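Long-range contacts in thiamine pyrophosphokinase (PDB 1IG0), which transfers a pyrophosphate group from ATP to thiamine, and is the only yeast enzyme able to make the cofactor thiamine diphosphate: residues Pro183-Leu189 against Tyr215-Met221; Ile50-Leu54 against Val312-Ile316; Ile116-Thr120 against Lys163-Thr167; Leu176-Thr182 against Asn212-Phe216. All coordinates share one frame; numbering follows the deposited sequence.

Interaction 1: Pro183-Leu189 against Tyr215-Met221; sequences PISLLAL and YFKLCYM
Ile184 and Phe216 lie side by side and point the same way from neighbouring parallel strands. Ile184 CD1 sits over one face of the Phe216 ring, 4.0 Å from Phe216 CE2. The same methyl also reaches the Tyr215 ring. Next along this face, Leu186 CD2 packs on Leu218 CD1 at 3.7 Å. Both leucines hold CG anti to the backbone N (chi1 179° and 171°), which turns their branches the same way and keeps them alongside each other. Ala188 CB then meets Tyr220 CD2 at 3.7 Å. On the other face, Lys217 runs its chain past Ser185, and Leu187 CD1 touches Met221 CB at 4.2 Å.

Six backbone hydrogen bonds fix this pairing. Ile184, Leu186 and Ala188 use both N and O, bonding to the residues that flank their partners. Ile184 N donates to Tyr215 O at 2.9 Å, and Met221 N to Ala188 O at 3.1 Å. The strand axes diverge by only 19°.

Further out, helix 126-139 and helix 196-212 cover the face of Phe216, Leu218 and Tyr220. Tyr220 OH bonds to Ser202 O, and Lys217 NZ forms a salt bridge with Glu37. Strand 38-43 bonds to the other edge of strand 184-189. Strand 184-189, helix 196-212 and strand 216-221 make a beta-alpha-beta unit with adjacent parallel strands, part of the alpha-beta-alpha catalytic domain of thiamine pyrophosphokinase.

Interaction 2: Ile50-Leu54 against Val312-Ile316; sequences IPRPL and VDKLI
The two backbones come closest at Leu54 and Ile316, whose CA atoms are 5.4 Å apart, and no hydrogen bond joins the segments. Pro51 is the N-cap of helix 52-61, and residues 312-315 form a short, weakly bonded helical turn. Leu54 carries much of the contact. Its CG is anti to the backbone N (chi1 -176°), which carries the branch toward 312-316. The turn at chi2 then gives the two methyls different partners. Leu54 CD2 packs against Val312 CG1, at a modelled 3.3 Å, and the two side chains cross at about a right angle. Leu54 CD1 rests on Leu315 CB at 3.8 Å.

At the outer side, Ile316 reaches across with its delta methyl, and Ile316 CD1 meets Pro53 CB at 3.5 Å, a snug fit. Near the N-cap, the Asp313 carboxylate approaches the Pro51 ring, with OD1 at 3.2 Å from Pro51 CG.

Leu315 extends inward to Phe243 and Cys247 of helix 241-247 and to Met221, and Ile50 packs on Met221 too. Ile50 O is bonded to Tyr78 OH. This is apolar packing of the first turn of a helix against a C-terminal helical turn, joining helix 52-61 to the chain end after strand 304-310.

Interaction 3: Ile116-Thr120 against Lys163-Thr167; sequences IIKQT and KGIHT
Gln119 reaches over from the end of strand 115-118 to the first turn of helix 164-175. Ile165 N donates to Gln119 OE1 at 3.0 Å, with an N-H...O angle of 154°. The donor stands well above the plane of the side-chain carbonyl, so the bond does not use a lone-pair direction. The chain bends at chi2 (-72°), which folds the amide back. Gln119 NE2 can then give a proton to the carbonyl of the preceding residue, Lys118 O, at 2.8 Å. NE2 is also bonded to Glu160 O, so both ends of this buried amide are held and its rotation is fixed. Gln119 thus ties a strand end of the catalytic domain's central sheet to the start of a helix, where Lys163 is the N-cap. A leucine in its place would probably leave Ile165 N and Glu160 O without these mates.

Ile165 packs over the same face of the amide that its N-H approaches. Its CG1 lies 3.7 Å from Gln119 CD and, more loosely, 4.2 Å from Ile117 CG2. Ile95, Ile159 and Leu136 close round this apolar side. The other side is looser: Lys163, exposed, starts its side chain away from the strand, and His166 turns off to bond through ND1 with Asn132.

Interaction 4: Leu176-Thr182 against Asn212-Phe216; sequences LVFSKVT and NASYF
Phe178 and Tyr215 meet in a T-shaped (edge-to-face) pair. The edge of Tyr215 points at the face of Phe178, with ring centroids 5.5 Å apart and planes at 64°. Tyr215 CE2 makes the touch, toward the rim, 3.8 Å from Phe178 CE2. Tyr215 sets CG between its backbone N and carbonyl carbon (chi1 47°), which brings the ring's edge to Phe178 and a face to Val181. Phe178 holds CG anti to its carbonyl carbon (chi1 -78°), which carries its ring to the C-terminal end of helix 196-212. There Asn212 O lies in the ring plane at the edge, 3.3 Å from Phe178 CE2.

Val181 comes over the Tyr215 face. Its CG1 makes a CH-pi contact, 4.0 Å from the ring centroid. Leu176 CD2 adds a more distant touch. Tyr215 OH bonds to Ser135 OG of helix 126-139. An alanine in place of this tyrosine is likely to open a gap beside Phe178 and Val181 and leave Ser135 without this partner.

A water donates to Phe178 O at 2.6 Å and makes a weak bond to Ser214 OG. The Ala213-Phe216 segment is a type I beta turn. The contact joins two loops that each lead from a helix into a parallel strand of the alpha/beta sheet, at its strand-entry end.

Interactions 1 and 4 share Tyr215 and Phe216: the loops of interaction 4 run directly into the paired strands of interaction 1, with centres 14 Å apart. At the other end of those strands, interaction 2 touches interaction 1 through Met221, whose SD lies 3.9 Å from Ile50 CD1. Interactions 2 and 4 lie on opposite sides of the chain's centre, with centres about 31 Å apart. Interaction 3 belongs to the far edge of the same sheet and touches none of the others. The Gln119 side chain is about 10 Å from a bound thiamine, probably the one contacted by Gln122 to Thr125. The side chain of Tyr220 in interaction 1 is about 12 Å from a bound thiamine.

Interaction 1: Pro183-Leu189 against Tyr215-Met221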
loop_
_atom_site.group_PDB
_atom_site.type_symbol
_atom_site.label_atom_id
_atom_site.label_comp_id
_atom_site.label_asym_id
_atom_site.label_seq_id
_atom_site.Cartn_x
_atom_site.Cartn_y
_atom_site.Cartn_z
ATOM N N PRO B 183 7.939 -26.632 6.027
ATOM C CA PRO B 183 7.506 -25.334 5.503
ATOM C C PRO B 183 6.019 -25.081 5.721
ATOM O O PRO B 183 5.223 -26.018 5.767
ATOM C CB PRO B 183 7.856 -25.427 4.021
ATOM C CG PRO B 183 9.049 -26.336 4.016
ATOM C CD PRO B 183 8.620 -27.414 4.980
ATOM N N ILE B 184 5.654 -23.812 5.852
ATOM C CA ILE B 184 4.261 -23.433 6.046
ATOM C C ILE B 184 3.844 -22.465 4.949
ATOM O O ILE B 184 4.261 -21.305 4.942
ATOM C CB ILE B 184 4.040 -22.742 7.411
ATOM C CG1 ILE B 184 4.423 -23.691 8.547
ATOM C CG2 ILE B 184 2.581 -22.318 7.552
ATOM C CD1 ILE B 184 4.313 -23.064 9.932
ATOM N N SER B 185 3.034 -22.948 4.013
ATOM C CA SER B 185 2.549 -22.107 2.927
ATOM C C SER B 185 1.432 -21.247 3.508
ATOM O O SER B 185 0.367 -21.753 3.862
ATOM C CB SER B 185 2.015 -22.964 1.778
ATOM O OG SER B 185 1.619 -22.150 0.689
ATOM N N LEU B 186 1.687 -19.946 3.603
ATOM C CA LEU B 186 0.727 -19.012 4.180
ATOM C C LEU B 186 0.140 -18.026 3.170
ATOM O O LEU B 186 0.862 -17.230 2.571
ATOM C CB LEU B 186 1.407 -18.246 5.317
ATOM C CG LEU B 186 0.634 -17.176 6.088
ATOM C CD1 LEU B 186 -0.541 -17.804 6.823
ATOM C CD2 LEU B 186 1.581 -16.491 7.068
ATOM N N LEU B 187 -1.176 -18.089 2.989
ATOM C CA LEU B 187 -1.874 -17.194 2.072
ATOM C C LEU B 187 -2.724 -16.262 2.928
ATOM O O LEU B 187 -3.549 -16.720 3.717
ATOM C CB LEU B 187 -2.763 -17.995 1.117
ATOM C CG LEU B 187 -3.410 -17.217 -0.033
ATOM C CD1 LEU B 187 -2.328 -16.640 -0.939
ATOM C CD2 LEU B 187 -4.325 -18.141 -0.823
ATOM N N ALA B 188 -2.525 -14.956 2.774
ATOM C CA ALA B 188 -3.266 -13.986 3.574
ATOM C C ALA B 188 -4.267 -13.139 2.799
ATOM O O ALA B 188 -3.994 -12.679 1.690
ATOM C CB ALA B 188 -2.288 -13.079 4.315
ATOM N N LEU B 189 -5.428 -12.932 3.413
ATOM C CA LEU B 189 -6.496 -12.130 2.830
ATOM C C LEU B 189 -6.754 -10.911 3.714
ATOM O O LEU B 189 -6.723 -11.011 4.941
ATOM C CB LEU B 189 -7.786 -12.952 2.727
ATOM C CG LEU B 189 -7.828 -14.172 1.802
ATOM C CD1 LEU B 189 -9.136 -14.931 2.011
ATOM C CD2 LEU B 189 -7.697 -13.727 0.352
ATOM N N TYR B 215 10.826 -20.617 7.641
ATOM C CA TYR B 215 10.018 -21.757 7.217
ATOM C C TYR B 215 8.673 -21.299 6.659
ATOM O O TYR B 215 7.987 -22.054 5.967
ATOM C CB TYR B 215 9.824 -22.745 8.372
ATOM C CG TYR B 215 9.420 -22.116 9.682
ATOM C CD1 TYR B 215 8.083 -21.834 9.962
ATOM C CD2 TYR B 215 10.378 -21.792 10.643
ATOM C CE1 TYR B 215 7.711 -21.244 11.166
ATOM C CE2 TYR B 215 10.016 -21.198 11.850
ATOM C CZ TYR B 215 8.682 -20.928 12.105
ATOM O OH TYR B 215 8.321 -20.329 13.290
ATOM N N PHE B 216 8.302 -20.055 6.956
ATOM C CA PHE B 216 7.056 -19.486 6.455
ATOM C C PHE B 216 7.243 -19.041 5.010
ATOM O O PHE B 216 8.319 -18.578 4.627
ATOM C CB PHE B 216 6.640 -18.248 7.260
ATOM C CG PHE B 216 5.846 -18.548 8.499
ATOM C CD1 PHE B 216 6.412 -18.387 9.760
ATOM C CD2 PHE B 216 4.513 -18.942 8.407
ATOM C CE1 PHE B 216 5.660 -18.610 10.915
ATOM C CE2 PHE B 216 3.751 -19.169 9.554
ATOM C CZ PHE B 216 4.326 -19.001 10.811
ATOM N N LYS B 217 6.188 -19.184 4.218
ATOM C CA LYS B 217 6.192 -18.759 2.825
ATOM C C LYS B 217 4.911 -17.949 2.690
ATOM O O LYS B 217 3.852 -18.478 2.351
ATOM C CB LYS B 217 6.156 -19.959 1.880
ATOM C CG LYS B 217 7.261 -20.978 2.106
ATOM C CD LYS B 217 7.297 -21.984 0.965
ATOM C CE LYS B 217 5.927 -22.608 0.739
ATOM N NZ LYS B 217 5.859 -23.345 -0.552
ATOM N N LEU B 218 5.024 -16.658 2.977
ATOM C CA LEU B 218 3.887 -15.751 2.945
ATOM C C LEU B 218 3.599 -15.079 1.609
ATOM O O LEU B 218 4.505 -14.633 0.904
ATOM C CB LEU B 218 4.069 -14.674 4.019
ATOM C CG LEU B 218 3.095 -13.490 4.034
ATOM C CD1 LEU B 218 1.677 -13.969 4.310
ATOM C CD2 LEU B 218 3.535 -12.494 5.097
ATOM N N CYS B 219 2.316 -15.005 1.278
ATOM C CA CYS B 219 1.873 -14.361 0.051
ATOM C C CYS B 219 0.514 -13.723 0.288
ATOM O O CYS B 219 -0.373 -14.339 0.877
ATOM C CB CYS B 219 1.760 -15.371 -1.093
ATOM S SG CYS B 219 1.238 -14.642 -2.676
ATOM N N TYR B 220 0.356 -12.485 -0.164
ATOM C CA TYR B 220 -0.909 -11.790 -0.005
ATOM C C TYR B 220 -1.708 -11.883 -1.285
ATOM O O TYR B 220 -1.157 -11.774 -2.381
ATOM C CB TYR B 220 -0.696 -10.308 0.321
ATOM C CG TYR B 220 -0.049 -10.053 1.657
ATOM C CD1 TYR B 220 1.332 -9.902 1.769
ATOM C CD2 TYR B 220 -0.816 -9.995 2.818
ATOM C CE1 TYR B 220 1.933 -9.703 3.010
ATOM C CE2 TYR B 220 -0.226 -9.796 4.060
ATOM C CZ TYR B 220 1.148 -9.652 4.150
ATOM O OH TYR B 220 1.735 -9.458 5.378
ATOM N N MET B 221 -3.006 -12.108 -1.139
ATOM C CA MET B 221 -3.897 -12.163 -2.282
ATOM C C MET B 221 -4.897 -11.042 -2.068
ATOM O O MET B 221 -5.620 -11.025 -1.071
ATOM C CB MET B 221 -4.634 -13.496 -2.362
ATOM C CG MET B 221 -5.642 -13.531 -3.500
ATOM S SD MET B 221 -6.509 -15.098 -3.655
ATOM C CE MET B 221 -5.362 -16.025 -4.628
#

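Interaction 2: Ile50-Leu54 against Val312-Ile316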
loop_
_atom_site.group_PDB
_atom_site.type_symbol
_atom_site.label_atom_id
_atom_site.label_comp_id
_atom_site.label_asym_id
_atom_site.label_seq_id
_atom_site.Cartn_x
_atom_site.Cartn_y
_atom_site.Cartn_z
ATOM N N ILE B 50 -13.175 -11.246 -2.143
ATOM C CA ILE B 50 -12.793 -12.306 -3.068
ATOM C C ILE B 50 -14.015 -13.080 -3.563
ATOM O O ILE B 50 -14.971 -13.290 -2.818
ATOM C CB ILE B 50 -11.822 -13.299 -2.388
ATOM C CG1 ILE B 50 -11.302 -14.312 -3.408
ATOM C CG2 ILE B 50 -12.533 -14.023 -1.250
ATOM C CD1 ILE B 50 -10.295 -15.302 -2.838
ATOM N N PRO B 51 -14.007 -13.495 -4.840
ATOM C CA PRO B 51 -15.134 -14.250 -5.394
ATOM C C PRO B 51 -15.348 -15.540 -4.607
ATOM O O PRO B 51 -14.388 -16.168 -4.159
ATOM C CB PRO B 51 -14.695 -14.510 -6.830
ATOM C CG PRO B 51 -13.914 -13.277 -7.152
ATOM C CD PRO B 51 -13.075 -13.093 -5.907
ATOM N N ARG B 52 -16.608 -15.932 -4.446
ATOM C CA ARG B 52 -16.944 -17.136 -3.695
ATOM C C ARG B 52 -16.340 -18.432 -4.218
ATOM O O ARG B 52 -15.744 -19.192 -3.457
ATOM C CB ARG B 52 -18.462 -17.283 -3.590
ATOM C CG ARG B 52 -19.060 -16.402 -2.521
ATOM C CD ARG B 52 -20.553 -16.577 -2.394
ATOM N NE ARG B 52 -21.007 -16.008 -1.133
ATOM C CZ ARG B 52 -20.743 -16.546 0.050
ATOM N NH1 ARG B 52 -20.034 -17.666 0.121
ATOM N NH2 ARG B 52 -21.182 -15.969 1.160
ATOM N N PRO B 53 -16.498 -18.713 -5.521
ATOM C CA PRO B 53 -15.934 -19.948 -6.070
ATOM C C PRO B 53 -14.446 -20.078 -5.740
ATOM O O PRO B 53 -13.962 -21.159 -5.403
ATOM C CB PRO B 53 -16.183 -19.798 -7.566
ATOM C CG PRO B 53 -17.457 -19.013 -7.608
ATOM C CD PRO B 53 -17.201 -17.951 -6.568
ATOM N N LEU B 54 -13.730 -18.964 -5.839
ATOM C CA LEU B 54 -12.302 -18.947 -5.548
ATOM C C LEU B 54 -12.064 -19.172 -4.057
ATOM O O LEU B 54 -11.185 -19.940 -3.669
ATOM C CB LEU B 54 -11.690 -17.608 -5.971
ATOM C CG LEU B 54 -10.172 -17.494 -5.806
ATOM C CD1 LEU B 54 -9.486 -18.557 -6.652
ATOM C CD2 LEU B 54 -9.714 -16.106 -6.219
ATOM N N VAL B 312 -8.472 -12.258 -10.734
ATOM C CA VAL B 312 -9.147 -13.108 -9.762
ATOM C C VAL B 312 -10.252 -14.036 -10.261
ATOM O O VAL B 312 -10.302 -15.201 -9.866
ATOM C CB VAL B 312 -9.707 -12.254 -8.604
ATOM C CG1 VAL B 312 -10.386 -13.143 -7.585
ATOM C CG2 VAL B 312 -8.578 -11.472 -7.949
ATOM N N ASP B 313 -11.133 -13.538 -11.121
ATOM C CA ASP B 313 -12.234 -14.357 -11.620
ATOM C C ASP B 313 -11.805 -15.466 -12.583
ATOM O O ASP B 313 -12.627 -16.284 -12.998
ATOM C CB ASP B 313 -13.281 -13.469 -12.298
ATOM C CG ASP B 313 -13.820 -12.395 -11.372
ATOM O OD1 ASP B 313 -14.293 -12.737 -10.267
ATOM O OD2 ASP B 313 -13.775 -11.205 -11.751
ATOM N N LYS B 314 -10.521 -15.498 -12.925
ATOM C CA LYS B 314 -9.986 -16.503 -13.844
ATOM C C LYS B 314 -9.189 -17.604 -13.143
ATOM O O LYS B 314 -9.005 -18.695 -13.685
ATOM C CB LYS B 314 -9.089 -15.829 -14.885
ATOM C CG LYS B 314 -9.827 -15.241 -16.078
ATOM C CD LYS B 314 -10.954 -14.306 -15.669
ATOM C CE LYS B 314 -11.685 -13.801 -16.898
ATOM N NZ LYS B 314 -12.034 -14.931 -17.805
ATOM N N LEU B 315 -8.723 -17.305 -11.937
ATOM C CA LEU B 315 -7.918 -18.226 -11.139
ATOM C C LEU B 315 -8.475 -19.633 -10.908
ATOM O O LEU B 315 -7.794 -20.625 -11.164
ATOM C CB LEU B 315 -7.625 -17.577 -9.784
ATOM C CG LEU B 315 -6.211 -17.076 -9.475
ATOM C CD1 LEU B 315 -5.473 -16.695 -10.746
ATOM C CD2 LEU B 315 -6.313 -15.896 -8.525
ATOM N N ILE B 316 -9.705 -19.709 -10.416
ATOM C CA ILE B 316 -10.344 -20.985 -10.106
ATOM C C ILE B 316 -10.081 -22.138 -11.078
ATOM O O ILE B 316 -9.861 -23.271 -10.648
ATOM C CB ILE B 316 -11.877 -20.812 -9.951
ATOM C CG1 ILE B 316 -12.495 -22.108 -9.420
ATOM C CG2 ILE B 316 -12.501 -20.427 -11.286
ATOM C CD1 ILE B 316 -13.964 -21.985 -9.061
#

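Interaction 3: Ile116-Thr120 against Lys163-Thr167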
loop_
_atom_site.group_PDB
_atom_site.type_symbol
_atom_site.label_atom_id
_atom_site.label_comp_id
_atom_site.label_asym_id
_atom_site.label_seq_id
_atom_site.Cartn_x
_atom_site.Cartn_y
_atom_site.Cartn_z
ATOM N N ILE B 116 -10.884 -19.868 20.452
ATOM C CA ILE B 116 -10.713 -18.425 20.545
ATOM C C ILE B 116 -9.688 -18.086 21.618
ATOM O O ILE B 116 -9.829 -18.485 22.774
ATOM C CB ILE B 116 -12.055 -17.740 20.869
ATOM C CG1 ILE B 116 -13.095 -18.128 19.812
ATOM C CG2 ILE B 116 -11.875 -16.229 20.900
ATOM C CD1 ILE B 116 -14.485 -17.590 20.073
ATOM N N ILE B 117 -8.654 -17.347 21.225
ATOM C CA ILE B 117 -7.582 -16.965 22.137
ATOM C C ILE B 117 -7.473 -15.453 22.284
ATOM O O ILE B 117 -7.337 -14.728 21.298
ATOM C CB ILE B 117 -6.221 -17.506 21.641
ATOM C CG1 ILE B 117 -6.292 -19.028 21.490
ATOM C CG2 ILE B 117 -5.117 -17.112 22.612
ATOM C CD1 ILE B 117 -5.074 -19.632 20.831
ATOM N N LYS B 118 -7.527 -14.988 23.527
ATOM C CA LYS B 118 -7.435 -13.565 23.816
ATOM C C LYS B 118 -6.006 -13.172 24.191
ATOM O O LYS B 118 -5.351 -13.849 24.985
ATOM C CB LYS B 118 -8.402 -13.201 24.951
ATOM C CG LYS B 118 -8.427 -11.723 25.336
ATOM C CD LYS B 118 -9.624 -11.428 26.235
ATOM C CE LYS B 118 -9.666 -9.975 26.685
ATOM N NZ LYS B 118 -8.584 -9.658 27.655
ATOM N N GLN B 119 -5.531 -12.086 23.589
ATOM C CA GLN B 119 -4.195 -11.547 23.842
ATOM C C GLN B 119 -4.365 -10.032 23.895
ATOM O O GLN B 119 -4.720 -9.406 22.897
ATOM C CB GLN B 119 -3.234 -11.944 22.718
ATOM C CG GLN B 119 -2.893 -13.429 22.696
ATOM C CD GLN B 119 -1.972 -13.834 23.835
ATOM O OE1 GLN B 119 -0.751 -13.695 23.743
ATOM N NE2 GLN B 119 -2.556 -14.325 24.922
ATOM N N THR B 120 -4.104 -9.446 25.059
ATOM C CA THR B 120 -4.292 -8.011 25.259
ATOM C C THR B 120 -3.128 -7.074 24.951
ATOM O O THR B 120 -3.327 -5.862 24.854
ATOM C CB THR B 120 -4.729 -7.722 26.707
ATOM O OG1 THR B 120 -3.653 -8.030 27.601
ATOM C CG2 THR B 120 -5.936 -8.568 27.079
ATOM N N LYS B 163 0.565 -11.644 26.829
ATOM C CA LYS B 163 1.422 -12.001 25.704
ATOM C C LYS B 163 1.821 -13.474 25.698
ATOM O O LYS B 163 2.882 -13.834 25.188
ATOM C CB LYS B 163 2.678 -11.131 25.750
ATOM C CG LYS B 163 3.380 -11.177 27.099
ATOM C CD LYS B 163 4.494 -10.154 27.196
ATOM C CE LYS B 163 5.098 -10.149 28.591
ATOM N NZ LYS B 163 6.154 -9.109 28.736
ATOM N N GLY B 164 0.965 -14.323 26.256
ATOM C CA GLY B 164 1.256 -15.745 26.314
ATOM C C GLY B 164 1.696 -16.389 25.009
ATOM O O GLY B 164 2.672 -17.140 24.984
ATOM N N ILE B 165 0.982 -16.110 23.923
ATOM C CA ILE B 165 1.332 -16.697 22.634
ATOM C C ILE B 165 2.752 -16.341 22.207
ATOM O O ILE B 165 3.452 -17.169 21.625
ATOM C CB ILE B 165 0.341 -16.261 21.527
ATOM C CG1 ILE B 165 -1.052 -16.828 21.820
ATOM C CG2 ILE B 165 0.817 -16.761 20.166
ATOM C CD1 ILE B 165 -1.124 -18.353 21.799
ATOM N N HIS B 166 3.181 -15.115 22.493
ATOM C CA HIS B 166 4.531 -14.706 22.126
ATOM C C HIS B 166 5.551 -15.376 23.038
ATOM O O HIS B 166 6.608 -15.809 22.584
ATOM C CB HIS B 166 4.703 -13.190 22.218
ATOM C CG HIS B 166 6.020 -12.707 21.689
ATOM N ND1 HIS B 166 6.329 -12.713 20.346
ATOM C CD2 HIS B 166 7.123 -12.241 22.323
ATOM C CE1 HIS B 166 7.562 -12.272 20.174
ATOM N NE2 HIS B 166 8.067 -11.979 21.360
ATOM N N THR B 167 5.237 -15.454 24.326
ATOM C CA THR B 167 6.138 -16.085 25.286
ATOM C C THR B 167 6.341 -17.552 24.907
ATOM O O THR B 167 7.467 -18.051 24.885
ATOM C CB THR B 167 5.568 -16.011 26.719
ATOM O OG1 THR B 167 5.301 -14.644 27.057
ATOM C CG2 THR B 167 6.561 -16.594 27.720
#

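Interaction 4: Leu176-Thr182 against Asn212-Phe216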
loop_
_atom_site.group_PDB
_atom_site.type_symbol
_atom_site.label_atom_id
_atom_site.label_comp_id
_atom_site.label_asym_id
_atom_site.label_seq_id
_atom_site.Cartn_x
_atom_site.Cartn_y
_atom_site.Cartn_z
ATOM N N LEU B 176 13.911 -24.987 18.502
ATOM C CA LEU B 176 13.502 -25.344 17.153
ATOM C C LEU B 176 14.692 -25.395 16.193
ATOM O O LEU B 176 15.524 -24.487 16.165
ATOM C CB LEU B 176 12.470 -24.328 16.653
ATOM C CG LEU B 176 11.385 -24.786 15.676
ATOM C CD1 LEU B 176 10.603 -25.945 16.277
ATOM C CD2 LEU B 176 10.454 -23.619 15.379
ATOM N N VAL B 177 14.778 -26.478 15.424
ATOM C CA VAL B 177 15.842 -26.639 14.440
ATOM C C VAL B 177 15.244 -26.195 13.107
ATOM O O VAL B 177 14.687 -26.999 12.364
ATOM C CB VAL B 177 16.299 -28.112 14.335
ATOM C CG1 VAL B 177 17.429 -28.239 13.322
ATOM C CG2 VAL B 177 16.750 -28.612 15.697
ATOM N N PHE B 178 15.356 -24.901 12.826
ATOM C CA PHE B 178 14.809 -24.305 11.610
ATOM C C PHE B 178 15.030 -25.075 10.310
ATOM O O PHE B 178 14.108 -25.210 9.501
ATOM C CB PHE B 178 15.335 -22.876 11.458
ATOM C CG PHE B 178 14.639 -21.877 12.342
ATOM C CD1 PHE B 178 14.501 -22.108 13.708
ATOM C CD2 PHE B 178 14.115 -20.702 11.807
ATOM C CE1 PHE B 178 13.850 -21.187 14.527
ATOM C CE2 PHE B 178 13.463 -19.774 12.618
ATOM C CZ PHE B 178 13.329 -20.016 13.979
ATOM N N SER B 179 16.242 -25.580 10.102
ATOM C CA SER B 179 16.543 -26.320 8.880
ATOM C C SER B 179 15.699 -27.582 8.731
ATOM O O SER B 179 15.611 -28.146 7.642
ATOM C CB SER B 179 18.027 -26.696 8.839
ATOM O OG SER B 179 18.364 -27.564 9.906
ATOM N N LYS B 180 15.074 -28.020 9.821
ATOM C CA LYS B 180 14.252 -29.226 9.792
ATOM C C LYS B 180 12.765 -28.963 10.012
ATOM O O LYS B 180 11.976 -29.899 10.162
ATOM C CB LYS B 180 14.755 -30.219 10.840
ATOM C CG LYS B 180 16.184 -30.680 10.607
ATOM C CD LYS B 180 16.328 -31.394 9.270
ATOM C CE LYS B 180 17.768 -31.812 9.022
ATOM N NZ LYS B 180 17.918 -32.533 7.731
ATOM N N VAL B 181 12.382 -27.691 10.037
ATOM C CA VAL B 181 10.984 -27.329 10.234
ATOM C C VAL B 181 10.224 -27.472 8.923
ATOM O O VAL B 181 10.674 -26.991 7.884
ATOM C CB VAL B 181 10.843 -25.870 10.726
ATOM C CG1 VAL B 181 9.369 -25.479 10.790
ATOM C CG2 VAL B 181 11.492 -25.720 12.092
ATOM N N THR B 182 9.076 -28.140 8.970
ATOM C CA THR B 182 8.265 -28.319 7.773
ATOM C C THR B 182 7.782 -26.947 7.321
ATOM O O THR B 182 7.280 -26.164 8.125
ATOM C CB THR B 182 7.039 -29.216 8.047
ATOM O OG1 THR B 182 7.484 -30.516 8.448
ATOM C CG2 THR B 182 6.180 -29.348 6.797
ATOM N N ASN B 212 13.397 -14.101 10.376
ATOM C CA ASN B 212 13.289 -14.744 11.682
ATOM C C ASN B 212 12.437 -16.011 11.768
ATOM O O ASN B 212 12.394 -16.658 12.814
ATOM C CB ASN B 212 12.788 -13.713 12.692
ATOM C CG ASN B 212 13.666 -12.477 12.734
ATOM O OD1 ASN B 212 13.175 -11.357 12.872
ATOM N ND2 ASN B 212 14.975 -12.677 12.622
ATOM N N ALA B 213 11.763 -16.361 10.679
ATOM C CA ALA B 213 10.926 -17.559 10.634
ATOM C C ALA B 213 10.856 -17.996 9.178
ATOM O O ALA B 213 9.774 -18.111 8.598
ATOM C CB ALA B 213 9.528 -17.250 11.165
ATOM N N SER B 214 12.031 -18.240 8.606
ATOM C CA SER B 214 12.175 -18.622 7.207
ATOM C C SER B 214 11.348 -19.805 6.728
ATOM O O SER B 214 11.188 -19.984 5.522
ATOM C CB SER B 214 13.649 -18.882 6.885
ATOM O OG SER B 214 14.147 -19.979 7.629
ATOM N N TYR B 215 10.826 -20.617 7.641
ATOM C CA TYR B 215 10.018 -21.757 7.217
ATOM C C TYR B 215 8.673 -21.299 6.659
ATOM O O TYR B 215 7.987 -22.054 5.967
ATOM C CB TYR B 215 9.824 -22.745 8.372
ATOM C CG TYR B 215 9.420 -22.116 9.682
ATOM C CD1 TYR B 215 8.083 -21.834 9.962
ATOM C CD2 TYR B 215 10.378 -21.792 10.643
ATOM C CE1 TYR B 215 7.711 -21.244 11.166
ATOM C CE2 TYR B 215 10.016 -21.198 11.850
ATOM C CZ TYR B 215 8.682 -20.928 12.105
ATOM O OH TYR B 215 8.321 -20.329 13.290
ATOM N N PHE B 216 8.302 -20.055 6.956
ATOM C CA PHE B 216 7.056 -19.486 6.455
ATOM C C PHE B 216 7.243 -19.041 5.010
ATOM O O PHE B 216 8.319 -18.578 4.627
ATOM C CB PHE B 216 6.640 -18.248 7.260
ATOM C CG PHE B 216 5.846 -18.548 8.499
ATOM C CD1 PHE B 216 6.412 -18.387 9.760
ATOM C CD2 PHE B 216 4.513 -18.942 8.407
ATOM C CE1 PHE B 216 5.660 -18.610 10.915
ATOM C CE2 PHE B 216 3.751 -19.169 9.554
ATOM C CZ PHE B 216 4.326 -19.001 10.811
HETATM O O HOH W 1 13.046 -22.955 8.665
#